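PDB 7K4O: carboxylic ester hydrolase from Aspergillus niger, which probably hydrolyses the ester bonds of tannins as a secreted serine esterase of the tannase family, with gallic acid bound in its pocket. Local coordinates for residues T266-L271 with N535-D540; A426-W431 with S541-L546. All blocks are in the same frame, centred on the assembly; numbering follows the deposited sequence.

Interaction 1 (T266-L271 with N535-D540); sequences TDLCLL and NQRSID
With CG set anti to the backbone N (chi1 -170°) and a bend at chi3, Arg537 turns its guanidinium back toward helix 266-272. Leu271, its CG beside its own backbone N, slides past in the opposite direction and lays CD1 over the centre of one guanidinium face, 4.0 Å from Arg537 NH2. A branched aliphatic tip suits this place, because the flat face of a guanidinium seeks no hydrogen bonds; the charge is met by Asp272, whose OD2 forms a salt bridge with NH1. Leu268 crosses the arginine at about a right angle, and its CD2 also comes within 3.4 Å of Ser538 OG. Deeper in, Asp267 takes the crowded chi1 position (36°), so that OD1 accepts from Leu268 N through its anti lone pair while OD2 lies against Ser538 CB at 3.7 Å, a touch without a hydrogen bond. Its buried carboxylate is also gripped by Arg265, Arg520 and Trp542, which would probably keep it ionised. Ser538 OG has other partners: it accepts from Arg265 and donates to Asn535 OD1 from above the amide carbonyl plane, 2.9 Å away. The same OD1 takes Ser538 N on an in-plane lone pair at 3.0 Å. Two short helices thus pack nearly perpendicularly, their segment axes 84° apart, and helix 536-541 opens with a classic asparagine N-cap.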
loop_
_atom_site.group_PDB
_atom_site.type_symbol
_atom_site.label_atom_id
_atom_site.label_comp_id
_atom_site.label_asym_id
_atom_site.label_seq_id
_atom_site.Cartn_x
_atom_site.Cartn_y
_atom_site.Cartn_z
ATOM N N THR A 266 9.795 -9.074 14.070
ATOM C CA THR A 266 10.830 -8.077 13.712
ATOM C C THR A 266 11.004 -7.086 14.853
ATOM O O THR A 266 12.079 -6.426 14.885
ATOM C CB THR A 266 10.528 -7.371 12.388
ATOM O OG1 THR A 266 9.317 -6.657 12.592
ATOM C CG2 THR A 266 10.508 -8.330 11.233
ATOM N N ASP A 267 10.060 -6.978 15.771
ATOM C CA ASP A 267 10.166 -6.156 16.987
ATOM C C ASP A 267 11.250 -6.789 17.892
ATOM O O ASP A 267 12.179 -6.077 18.335
ATOM C CB ASP A 267 8.823 -6.002 17.688
ATOM C CG ASP A 267 7.884 -7.197 17.663
ATOM O OD1 ASP A 267 8.379 -8.374 17.571
ATOM O OD2 ASP A 267 6.650 -6.959 17.666
ATOM N N LEU A 268 11.119 -8.077 18.216
ATOM C CA LEU A 268 12.165 -8.754 19.057
ATOM C C LEU A 268 13.499 -8.668 18.313
ATOM O O LEU A 268 14.514 -8.468 18.997
ATOM C CB LEU A 268 11.777 -10.204 19.353
ATOM C CG LEU A 268 10.529 -10.357 20.190
ATOM C CD1 LEU A 268 10.138 -11.826 20.303
ATOM C CD2 LEU A 268 10.680 -9.716 21.564
ATOM N N CYS A 269 13.500 -8.766 16.992
ATOM C CA CYS A 269 14.734 -8.686 16.197
ATOM C C CYS A 269 15.394 -7.322 16.433
ATOM O O CYS A 269 16.608 -7.231 16.769
ATOM C CB CYS A 269 14.411 -8.928 14.746
ATOM S SG CYS A 269 15.838 -9.250 13.712
ATOM N N LEU A 270 14.621 -6.258 16.273
ATOM C CA LEU A 270 15.157 -4.883 16.417
ATOM C C LEU A 270 15.650 -4.671 17.846
ATOM O O LEU A 270 16.692 -4.003 18.027
ATOM C CB LEU A 270 14.036 -3.899 16.081
ATOM C CG LEU A 270 14.391 -2.427 16.254
ATOM C CD1 LEU A 270 15.485 -2.070 15.254
ATOM C CD2 LEU A 270 13.127 -1.571 16.062
ATOM N N LEU A 271 14.962 -5.234 18.828
ATOM C CA LEU A 271 15.307 -5.037 20.249
ATOM C C LEU A 271 16.558 -5.871 20.614
ATOM O O LEU A 271 17.339 -5.380 21.438
ATOM C CB LEU A 271 14.135 -5.446 21.132
ATOM C CG LEU A 271 12.933 -4.508 21.161
ATOM C CD1 LEU A 271 11.748 -5.275 21.701
ATOM C CD2 LEU A 271 13.178 -3.262 22.012
ATOM N N ASN A 535 2.764 -7.896 24.660
ATOM C CA ASN A 535 4.180 -7.756 25.108
ATOM C C ASN A 535 4.573 -6.288 25.018
ATOM O O ASN A 535 4.791 -5.794 23.907
ATOM C CB ASN A 535 5.080 -8.641 24.287
ATOM C CG ASN A 535 6.502 -8.655 24.803
ATOM O OD1 ASN A 535 7.320 -7.919 24.308
ATOM N ND2 ASN A 535 6.791 -9.478 25.810
ATOM N N GLN A 536 4.544 -5.595 26.139
ATOM C CA GLN A 536 4.749 -4.132 26.189
ATOM C C GLN A 536 6.081 -3.748 25.544
ATOM O O GLN A 536 6.133 -2.731 24.834
ATOM C CB GLN A 536 4.657 -3.611 27.609
ATOM C CG GLN A 536 4.562 -2.095 27.662
ATOM C CD GLN A 536 3.250 -1.646 27.048
ATOM O OE1 GLN A 536 2.165 -2.001 27.523
ATOM N NE2 GLN A 536 3.348 -0.861 25.985
ATOM N N ARG A 537 7.141 -4.482 25.816
ATOM C CA ARG A 537 8.473 -4.151 25.277
ATOM C C ARG A 537 8.413 -4.167 23.743
ATOM O O ARG A 537 8.987 -3.263 23.083
ATOM C CB ARG A 537 9.484 -5.162 25.839
ATOM C CG ARG A 537 10.936 -4.823 25.574
ATOM C CD ARG A 537 11.840 -5.783 26.380
ATOM N NE ARG A 537 11.933 -7.080 25.735
ATOM C CZ ARG A 537 12.926 -7.480 24.923
ATOM N NH1 ARG A 537 12.854 -8.661 24.350
ATOM N NH2 ARG A 537 14.002 -6.741 24.698
ATOM N N SER A 538 7.770 -5.167 23.156
ATOM C CA SER A 538 7.620 -5.254 21.685
ATOM C C SER A 538 6.755 -4.080 21.202
ATOM O O SER A 538 7.131 -3.480 20.199
ATOM C CB SER A 538 7.027 -6.580 21.291
ATOM O OG SER A 538 7.948 -7.636 21.525
ATOM N N ILE A 539 5.624 -3.828 21.862
ATOM C CA ILE A 539 4.698 -2.756 21.405
ATOM C C ILE A 539 5.492 -1.454 21.380
ATOM O O ILE A 539 5.385 -0.705 20.405
ATOM C CB ILE A 539 3.465 -2.692 22.299
ATOM C CG1 ILE A 539 2.609 -3.942 22.073
ATOM C CG2 ILE A 539 2.694 -1.401 22.122
ATOM C CD1 ILE A 539 1.609 -4.159 23.155
ATOM N N ASP A 540 6.287 -1.206 22.423
ATOM C CA ASP A 540 7.032 0.078 22.542
ATOM C C ASP A 540 8.032 0.200 21.405
ATOM O O ASP A 540 8.317 1.347 21.006
ATOM C CB ASP A 540 7.737 0.207 23.888
ATOM C CG ASP A 540 6.831 0.374 25.082
ATOM O OD1 ASP A 540 5.597 0.572 24.923
ATOM O OD2 ASP A 540 7.359 0.210 26.215
#

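Interaction 2 (A426-W431 with S541-L546); sequences ASIRYW and SWHYDL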
loop_
_atom_site.group_PDB
_atom_site.type_symbol
_atom_site.label_atom_id
_atom_site.label_comp_id
_atom_site.label_asym_id
_atom_site.label_seq_id
_atom_site.Cartn_x
_atom_site.Cartn_y
_atom_site.Cartn_z
ATOM N N ALA A 426 5.206 2.468 9.606
ATOM C CA ALA A 426 4.366 3.571 9.069
ATOM C C ALA A 426 2.887 3.229 9.296
ATOM O O ALA A 426 2.110 4.178 9.544
ATOM C CB ALA A 426 4.614 3.844 7.651
ATOM N N SER A 427 2.541 1.950 9.213
ATOM C CA SER A 427 1.117 1.533 9.385
ATOM C C SER A 427 0.745 1.558 10.848
ATOM O O SER A 427 -0.353 2.032 11.188
ATOM C CB SER A 427 0.855 0.188 8.734
ATOM O OG SER A 427 0.876 0.278 7.320
ATOM N N ILE A 428 1.591 1.024 11.751
ATOM C CA ILE A 428 1.290 1.100 13.193
ATOM C C ILE A 428 1.072 2.552 13.578
ATOM O O ILE A 428 0.146 2.870 14.346
ATOM C CB ILE A 428 2.429 0.448 14.020
ATOM C CG1 ILE A 428 2.377 -1.083 14.016
ATOM C CG2 ILE A 428 2.326 0.944 15.429
ATOM C CD1 ILE A 428 2.664 -1.731 12.740
ATOM N N ARG A 429 1.932 3.449 13.098
ATOM C CA ARG A 429 1.815 4.848 13.525
ATOM C C ARG A 429 0.426 5.423 13.231
ATOM O O ARG A 429 -0.119 6.163 14.036
ATOM C CB ARG A 429 2.903 5.722 12.899
ATOM C CG ARG A 429 2.859 7.117 13.527
ATOM C CD ARG A 429 3.985 7.991 12.973
ATOM N NE ARG A 429 4.009 9.279 13.610
ATOM C CZ ARG A 429 4.721 9.586 14.713
ATOM N NH1 ARG A 429 5.515 8.692 15.284
ATOM N NH2 ARG A 429 4.664 10.805 15.221
ATOM N N TYR A 430 -0.111 5.143 12.055
ATOM C CA TYR A 430 -1.426 5.726 11.700
ATOM C C TYR A 430 -2.519 5.157 12.597
ATOM O O TYR A 430 -3.390 5.924 13.053
ATOM C CB TYR A 430 -1.752 5.507 10.230
ATOM C CG TYR A 430 -3.054 6.157 9.853
ATOM C CD1 TYR A 430 -3.212 7.545 9.879
ATOM C CD2 TYR A 430 -4.174 5.387 9.531
ATOM C CE1 TYR A 430 -4.429 8.150 9.586
ATOM C CE2 TYR A 430 -5.383 5.971 9.205
ATOM C CZ TYR A 430 -5.515 7.347 9.234
ATOM O OH TYR A 430 -6.734 7.883 8.940
ATOM N N TRP A 431 -2.499 3.845 12.830
ATOM C CA TRP A 431 -3.521 3.241 13.715
ATOM C C TRP A 431 -3.424 3.891 15.092
ATOM O O TRP A 431 -4.454 4.257 15.706
ATOM C CB TRP A 431 -3.332 1.723 13.749
ATOM C CG TRP A 431 -4.326 0.968 14.574
ATOM C CD1 TRP A 431 -5.421 0.291 14.099
ATOM C CD2 TRP A 431 -4.272 0.723 15.992
ATOM N NE1 TRP A 431 -6.051 -0.367 15.128
ATOM C CE2 TRP A 431 -5.385 -0.097 16.303
ATOM C CE3 TRP A 431 -3.412 1.101 17.034
ATOM C CZ2 TRP A 431 -5.628 -0.544 17.594
ATOM C CZ3 TRP A 431 -3.664 0.653 18.309
ATOM C CH2 TRP A 431 -4.776 -0.135 18.581
ATOM N N SER A 541 8.582 -0.896 20.883
ATOM C CA SER A 541 9.602 -0.860 19.806
ATOM C C SER A 541 9.004 -0.319 18.498
ATOM O O SER A 541 9.773 0.078 17.639
ATOM C CB SER A 541 10.256 -2.158 19.551
ATOM O OG SER A 541 9.401 -3.096 18.893
ATOM N N TRP A 542 7.671 -0.349 18.368
ATOM C CA TRP A 542 6.983 0.097 17.129
ATOM C C TRP A 542 6.590 1.566 17.232
ATOM O O TRP A 542 5.920 2.054 16.279
ATOM C CB TRP A 542 5.709 -0.732 16.886
ATOM C CG TRP A 542 5.915 -2.143 16.462
ATOM C CD1 TRP A 542 5.881 -3.250 17.262
ATOM C CD2 TRP A 542 6.100 -2.625 15.124
ATOM N NE1 TRP A 542 6.102 -4.368 16.523
ATOM C CE2 TRP A 542 6.207 -4.030 15.196
ATOM C CE3 TRP A 542 6.257 -2.002 13.891
ATOM C CZ2 TRP A 542 6.443 -4.807 14.071
ATOM C CZ3 TRP A 542 6.470 -2.766 12.771
ATOM C CH2 TRP A 542 6.559 -4.160 12.856
ATOM N N HIS A 543 6.848 2.207 18.359
ATOM C CA HIS A 543 6.375 3.584 18.612
ATOM C C HIS A 543 7.579 4.511 18.573
ATOM O O HIS A 543 8.575 4.219 19.265
ATOM C CB HIS A 543 5.666 3.699 19.932
ATOM C CG HIS A 543 4.369 2.955 19.991
ATOM N ND1 HIS A 543 3.760 2.651 21.198
ATOM C CD2 HIS A 543 3.548 2.498 19.013
ATOM C CE1 HIS A 543 2.612 2.027 20.954
ATOM N NE2 HIS A 543 2.459 1.909 19.621
ATOM N N TYR A 544 7.467 5.609 17.850
ATOM C CA TYR A 544 8.595 6.542 17.641
ATOM C C TYR A 544 8.201 7.956 18.036
ATOM O O TYR A 544 7.125 8.444 17.756
ATOM C CB TYR A 544 9.126 6.461 16.221
ATOM C CG TYR A 544 9.710 5.111 15.921
ATOM C CD1 TYR A 544 11.013 4.825 16.256
ATOM C CD2 TYR A 544 8.930 4.084 15.392
ATOM C CE1 TYR A 544 11.570 3.580 16.023
ATOM C CE2 TYR A 544 9.468 2.829 15.150
ATOM C CZ TYR A 544 10.792 2.569 15.494
ATOM O OH TYR A 544 11.333 1.343 15.263
ATOM N N ASP A 545 9.143 8.618 18.722
ATOM C CA ASP A 545 9.023 10.033 19.087
ATOM C C ASP A 545 9.767 10.848 18.027
ATOM O O ASP A 545 11.039 10.809 17.975
ATOM C CB ASP A 545 9.588 10.277 20.484
ATOM C CG ASP A 545 9.588 11.745 20.867
ATOM O OD1 ASP A 545 8.916 12.555 20.211
ATOM O OD2 ASP A 545 10.291 12.064 21.823
ATOM N N LEU A 546 9.037 11.524 17.137
ATOM C CA LEU A 546 9.684 12.291 16.046
ATOM C C LEU A 546 10.006 13.689 16.579
ATOM O O LEU A 546 9.364 14.694 16.190
ATOM C CB LEU A 546 8.752 12.334 14.821
ATOM C CG LEU A 546 8.311 10.944 14.337
ATOM C CD1 LEU A 546 7.596 11.041 13.000
ATOM C CD2 LEU A 546 9.491 10.008 14.171
HETATM O O HOH W 1 5.273 5.827 15.816
HETATM O O HOH W 2 6.170 11.599 17.558
#
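One direct hydrogen bond crosses the contact: Arg429 NH1 donates to Tyr544 O at 3.0 Å, with an N-H...O angle of 152°. The oxygen lies close to the guanidinium plane, whereas the nitrogen stands above the carbonyl plane. The chain of Arg429 is extended from CG to NE, with CG anti to the backbone N (chi1 -172°), and this length carries the charged group from the helix to the backbone of 541-546. NE donates separately to Val553 O, so at least two backbone carbonyls are held by the one guanidinium.

Two waters widen the grip. One accepts from Arg429 NH1 and from Tyr544 N; the other accepts from Arg429 NH2 and Leu546 N and donates weakly to Tyr544 O.

Apolar packing completes the contact. Leu546 meets Arg429 tip to tip, its CD1 over the centre of one guanidinium face and 3.6 Å from CZ, covering the direction in which arginine has no N-H to offer. Ile428 crosses Trp542 at about a right angle. Beta-branched, it offers two arms: CD1 makes an off-centre CH-pi contact with the broad indole, 4.2 Å from the centroid of the six-membered ring, and CG2 reaches the edge of the His543 imidazole.

Helix 425-438 packs against both this irregular segment and strand 455-460, Ile428 touching Leu457 of the strand as well, while Trp542 and Tyr544 rest against helix 266-272.

How the interactions relate
From the N terminus the chain first passes 266-271, then 426-431, and only near its end reaches 535-540 and, directly after it, 541-546. Interaction 1 therefore closes a loop of 263 intervening residues and interaction 2 one of 109; the two cross rather than nest. Their centres lie 12 Å apart, and they are joined by a probable hydrogen bond of 2.9 Å from Trp542 NE1 to Asp267 OD2 and by packing of Leu270 CD2 against Tyr544 OH. Together they fasten the C-terminal part of the chain to helix 266-272, near the calcium site, and to helix 425-438, beside edge strand 455-460 of the large mixed sheet.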